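Pyruvate formate-lyase 2 (Archaeoglobus fulgidus, PDB 2F3O) is a glycyl radical enzyme of the pyruvate formate-lyase family, probably a lyase, whose physiological substrate is not established. Local coordinates at residues 629-634 and 688-693; 633-638 and 655-660. All blocks are in the same frame, centred on the assembly; numbering follows the deposited sequence.

Contact 1: 629-634 and 688-693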
loop_
_atom_site.group_PDB
_atom_site.type_symbol
_atom_site.label_atom_id
_atom_site.label_comp_id
_atom_site.label_asym_id
_atom_site.label_seq_id
_atom_site.Cartn_x
_atom_site.Cartn_y
_atom_site.Cartn_z
ATOM N N CYS A 629 8.741 33.153 2.912
ATOM C CA CYS A 629 8.624 34.584 2.631
ATOM C C CYS A 629 9.946 35.289 2.402
ATOM O O CYS A 629 10.505 35.884 3.325
ATOM C CB CYS A 629 7.878 35.303 3.745
ATOM S SG CYS A 629 7.255 36.889 3.184
ATOM N N TYR A 630 10.438 35.245 1.175
ATOM C CA TYR A 630 11.675 35.923 0.864
ATOM C C TYR A 630 11.617 36.321 -0.590
ATOM O O TYR A 630 10.969 35.637 -1.373
ATOM C CB TYR A 630 12.910 35.060 1.207
ATOM C CG TYR A 630 13.105 33.808 0.409
ATOM C CD1 TYR A 630 13.776 33.826 -0.814
ATOM C CD2 TYR A 630 12.654 32.599 0.894
ATOM C CE1 TYR A 630 13.945 32.680 -1.543
ATOM C CE2 TYR A 630 12.841 31.443 0.193
ATOM C CZ TYR A 630 13.467 31.486 -1.034
ATOM O OH TYR A 630 13.638 30.321 -1.730
ATOM N N PRO A 631 12.266 37.439 -0.955
ATOM C CA PRO A 631 12.004 37.980 -2.269
ATOM C C PRO A 631 12.931 37.662 -3.430
ATOM O O PRO A 631 12.483 37.805 -4.565
ATOM C CB PRO A 631 12.091 39.481 -2.014
ATOM C CG PRO A 631 13.094 39.606 -0.949
ATOM C CD PRO A 631 13.147 38.329 -0.179
ATOM N N MET A 632 14.177 37.255 -3.171
ATOM C CA MET A 632 15.300 37.474 -4.118
ATOM C C MET A 632 15.302 38.946 -4.502
ATOM O O MET A 632 15.249 39.792 -3.622
ATOM C CB MET A 632 15.273 36.560 -5.358
ATOM C CG MET A 632 15.351 35.062 -5.047
ATOM S SD MET A 632 16.607 34.586 -3.841
ATOM C CE MET A 632 18.122 35.004 -4.706
ATOM N N THR A 633 15.333 39.275 -5.786
ATOM C CA THR A 633 15.007 40.657 -6.143
ATOM C C THR A 633 13.719 40.725 -6.944
ATOM O O THR A 633 13.518 41.664 -7.703
ATOM C CB THR A 633 16.158 41.463 -6.859
ATOM O OG1 THR A 633 16.373 40.979 -8.185
ATOM C CG2 THR A 633 17.458 41.405 -6.083
ATOM N N THR A 634 12.839 39.738 -6.760
ATOM C CA THR A 634 11.561 39.732 -7.474
ATOM C C THR A 634 10.581 40.733 -6.894
ATOM O O THR A 634 9.576 41.025 -7.521
ATOM C CB THR A 634 10.841 38.359 -7.482
ATOM O OG1 THR A 634 10.304 38.088 -6.180
ATOM C CG2 THR A 634 11.765 37.230 -7.917
ATOM N N GLY A 688 11.213 29.231 5.369
ATOM C CA GLY A 688 12.083 30.353 5.754
ATOM C C GLY A 688 11.520 31.750 5.550
ATOM O O GLY A 688 10.550 31.939 4.817
ATOM N N ALA A 689 12.138 32.731 6.201
ATOM C CA ALA A 689 11.748 34.134 6.031
ATOM C C ALA A 689 12.984 34.989 5.924
ATOM O O ALA A 689 14.000 34.673 6.519
ATOM C CB ALA A 689 10.912 34.608 7.183
ATOM N N SER A 690 12.904 36.069 5.160
ATOM C CA SER A 690 14.034 36.981 5.054
ATOM C C SER A 690 13.760 38.339 5.691
ATOM O O SER A 690 12.926 39.105 5.199
ATOM C CB SER A 690 14.430 37.179 3.603
ATOM O OG SER A 690 15.247 38.320 3.455
ATOM N N LEU A 691 14.468 38.618 6.780
ATOM C CA LEU A 691 14.476 39.940 7.391
ATOM C C LEU A 691 15.864 40.580 7.257
ATOM O O LEU A 691 16.846 40.058 7.802
ATOM C CB LEU A 691 14.072 39.860 8.860
ATOM C CG LEU A 691 14.179 41.150 9.662
ATOM C CD1 LEU A 691 13.241 42.198 9.088
ATOM C CD2 LEU A 691 13.897 40.886 11.133
ATOM N N THR A 692 15.940 41.703 6.540
ATOM C CA THR A 692 17.201 42.433 6.381
ATOM C C THR A 692 17.183 43.756 7.120
ATOM O O THR A 692 16.300 44.580 6.888
ATOM C CB THR A 692 17.432 42.781 4.939
ATOM O OG1 THR A 692 17.070 41.663 4.132
ATOM C CG2 THR A 692 18.881 43.152 4.712
ATOM N N ILE A 693 18.163 43.974 7.987
ATOM C CA ILE A 693 18.257 45.232 8.733
ATOM C C ILE A 693 19.461 46.073 8.288
ATOM O O ILE A 693 20.608 45.682 8.479
ATOM C CB ILE A 693 18.262 44.965 10.259
ATOM C CG1 ILE A 693 16.871 44.530 10.705
ATOM C CG2 ILE A 693 18.676 46.202 11.043
ATOM C CD1 ILE A 693 15.794 45.462 10.207
#
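Cys629 is bridged to Ala689 by two backbone hydrogen bonds that reach to the neighbours of Ala689. Cys629 N gives its hydrogen to Gly688 O at 2.9 Å and an almost straight 169°, while Ser690 N returns a bond to Cys629 O at 3.0 Å, somewhat more bent at 157°. Cys629 O is further approached by Ala689 CA, a CA-H...O contact of 3.5 Å. This is the pattern of a parallel bridge, here a single one: the chain leaving strand 624-628 runs for a moment alongside the chain that leads into strand 692-696. Each of those strands lies at the edge of its sheet, so the bridge ties the margins of two sheets in the barrel fold of glycyl radical enzymes. Gly688 has backbone angles at which a CB would be jammed against the carbonyl O of the residue before, a position that calls for glycine. Beyond the bridge, Tyr630 CB and Ser690 CB face each other at 3.5 Å. Ser690 OG lies anti to its backbone N (chi1 163°) and passes Pro631 CD at 4.2 Å; its hydroxyl is taken up by the carbonyl of Ala751, the residue before Gly752, the predicted radical site. The Tyr630 side chain extends to strand 435-445, where its OH is hydrogen-bonded to Ser439 O; a glycerol, probably from the crystallisation liquor, makes a weak hydrogen bond with the same hydroxyl. Past Pro631 the chain folds back in a type II' turn. Pro631 O is gripped twice there, by Thr634 N at 2.9 Å and by Thr634 OG1 at 2.7 Å, which fixes the carbonyl just ahead of helix 634-640.

Contact 2: 633-638 and 655-660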
loop_
_atom_site.group_PDB
_atom_site.type_symbol
_atom_site.label_atom_id
_atom_site.label_comp_id
_atom_site.label_asym_id
_atom_site.label_seq_id
_atom_site.Cartn_x
_atom_site.Cartn_y
_atom_site.Cartn_z
ATOM N N THR A 633 15.333 39.275 -5.786
ATOM C CA THR A 633 15.007 40.657 -6.143
ATOM C C THR A 633 13.719 40.725 -6.944
ATOM O O THR A 633 13.518 41.664 -7.703
ATOM C CB THR A 633 16.158 41.463 -6.859
ATOM O OG1 THR A 633 16.373 40.979 -8.185
ATOM C CG2 THR A 633 17.458 41.405 -6.083
ATOM N N THR A 634 12.839 39.738 -6.760
ATOM C CA THR A 634 11.561 39.732 -7.474
ATOM C C THR A 634 10.581 40.733 -6.894
ATOM O O THR A 634 9.576 41.025 -7.521
ATOM C CB THR A 634 10.841 38.359 -7.482
ATOM O OG1 THR A 634 10.304 38.088 -6.180
ATOM C CG2 THR A 634 11.765 37.230 -7.917
ATOM N N ASN A 635 10.859 41.252 -5.698
ATOM C CA ASN A 635 10.039 42.330 -5.158
ATOM C C ASN A 635 10.175 43.565 -6.023
ATOM O O ASN A 635 9.205 44.314 -6.191
ATOM C CB ASN A 635 10.391 42.665 -3.718
ATOM C CG ASN A 635 11.729 43.315 -3.591
ATOM O OD1 ASN A 635 12.711 42.848 -4.166
ATOM N ND2 ASN A 635 11.789 44.404 -2.847
ATOM N N VAL A 636 11.367 43.742 -6.601
ATOM C CA VAL A 636 11.610 44.798 -7.561
ATOM C C VAL A 636 10.947 44.445 -8.893
ATOM O O VAL A 636 10.202 45.251 -9.459
ATOM C CB VAL A 636 13.119 45.052 -7.754
ATOM C CG1 VAL A 636 13.367 46.117 -8.839
ATOM C CG2 VAL A 636 13.756 45.449 -6.430
ATOM N N GLY A 637 11.200 43.232 -9.371
ATOM C CA GLY A 637 10.729 42.816 -10.679
ATOM C C GLY A 637 9.218 42.858 -10.784
ATOM O O GLY A 637 8.682 43.381 -11.774
ATOM N N PHE A 638 8.543 42.334 -9.753
ATOM C CA PHE A 638 7.085 42.301 -9.709
ATOM C C PHE A 638 6.560 43.699 -9.585
ATOM O O PHE A 638 5.518 44.018 -10.155
ATOM C CB PHE A 638 6.556 41.515 -8.513
ATOM C CG PHE A 638 6.665 40.029 -8.650
ATOM C CD1 PHE A 638 6.887 39.238 -7.529
ATOM C CD2 PHE A 638 6.547 39.421 -9.889
ATOM C CE1 PHE A 638 6.984 37.892 -7.641
ATOM C CE2 PHE A 638 6.648 38.063 -10.010
ATOM C CZ PHE A 638 6.866 37.296 -8.887
ATOM N N LEU A 655 8.219 46.409 -4.452
ATOM C CA LEU A 655 7.418 45.894 -3.367
ATOM C C LEU A 655 8.319 45.701 -2.155
ATOM O O LEU A 655 9.508 45.975 -2.225
ATOM C CB LEU A 655 6.764 44.576 -3.776
ATOM C CG LEU A 655 5.783 44.595 -4.955
ATOM C CD1 LEU A 655 5.487 43.180 -5.339
ATOM C CD2 LEU A 655 4.483 45.333 -4.637
ATOM N N ASN A 656 7.774 45.250 -1.035
ATOM C CA ASN A 656 8.621 45.104 0.135
ATOM C C ASN A 656 9.373 43.779 0.106
ATOM O O ASN A 656 8.865 42.792 -0.427
ATOM C CB ASN A 656 7.825 45.265 1.428
ATOM C CG ASN A 656 6.959 44.082 1.723
ATOM O OD1 ASN A 656 5.862 43.942 1.165
ATOM N ND2 ASN A 656 7.420 43.225 2.634
ATOM N N PRO A 657 10.602 43.756 0.655
ATOM C CA PRO A 657 11.401 42.551 0.544
ATOM C C PRO A 657 11.334 41.614 1.764
ATOM O O PRO A 657 11.784 41.968 2.869
ATOM C CB PRO A 657 12.818 43.107 0.363
ATOM C CG PRO A 657 12.787 44.487 1.003
ATOM C CD PRO A 657 11.350 44.818 1.344
ATOM N N GLY A 658 10.793 40.416 1.545
ATOM C CA GLY A 658 10.724 39.404 2.589
ATOM C C GLY A 658 9.730 39.809 3.650
ATOM O O GLY A 658 8.618 40.240 3.346
ATOM N N VAL A 659 10.146 39.702 4.902
ATOM C CA VAL A 659 9.319 40.150 6.004
ATOM C C VAL A 659 9.794 41.515 6.481
ATOM O O VAL A 659 9.484 41.942 7.597
ATOM C CB VAL A 659 9.282 39.123 7.152
ATOM C CG1 VAL A 659 8.573 37.882 6.683
ATOM C CG2 VAL A 659 10.674 38.772 7.622
ATOM N N SER A 660 10.547 42.201 5.622
ATOM C CA SER A 660 11.038 43.530 5.938
ATOM C C SER A 660 10.057 44.569 5.385
ATOM O O SER A 660 9.499 44.378 4.300
ATOM C CB SER A 660 12.455 43.730 5.380
ATOM O OG SER A 660 13.324 42.658 5.712
#
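Asn635, in the first turn of helix 634-640, holds Leu655 by both its backbone and its side chain. Asn635 ND2 donates to Leu655 O at 2.8 Å, with an N-H...O angle of 153° and the donor standing above the carbonyl plane. In the other direction Leu655 N reaches Asn635 O at 2.9 Å and a straighter 167°, again from above the plane of the carbonyl. Leu655 is thus gripped on both sides of its CA, at the N-H by the backbone carbonyl of Asn635 and at the carbonyl by the side-chain amide. A chi1 of 70° sets Asn635 CG between the backbone N and the carbonyl carbon, and from there the amide runs obliquely across Pro657, with ND2 3.6 Å from Pro657 CB. Asn635 CB lies 3.6 Å from Asn656 O. An alanine here would probably leave Leu655 O without its side-chain donor and open a gap beside the Pro657 ring, although the backbone bond could remain. Leu655 adds the apolar part: its CD1 meets Phe638 CB at 3.7 Å, one helical turn on from Asn635, while the Phe638 ring leads away. Val543 of strand 535-543 touches Asn635, Phe638 and Leu655 alike, so the contact is buried against a barrel strand. Further along, Pro657 to Ser660 form a type II' turn, closed by Ser660 N on Pro657 O and spanned by Asn656 ND2 on Ser660 O. The pair joins the first turn of helix 634-640, which follows strand 624-628, to the loop after it, packed beside strand 535-543 of the barrel characteristic of glycyl radical enzymes.

The centres of contact 1 and contact 2 are about 7 Å apart, and both begin from one continuous piece of chain, sharing Thr633 and Thr634. Along the sequence come 629-634, then 633-638, then the loop 655-660, and last 688-693, which enters strand 692-696. The two later segments also meet each other: Ser690 O and Val659 N, like Thr692 N and Ser660 OG, probably form hydrogen bonds. Pro631, from the first segment, packs on Gly658. The turn and helix start after strand 624-628 are therefore tied to two successive parts of the glycine-radical family region, in the buried interior near the loop that carries the predicted radical glycine.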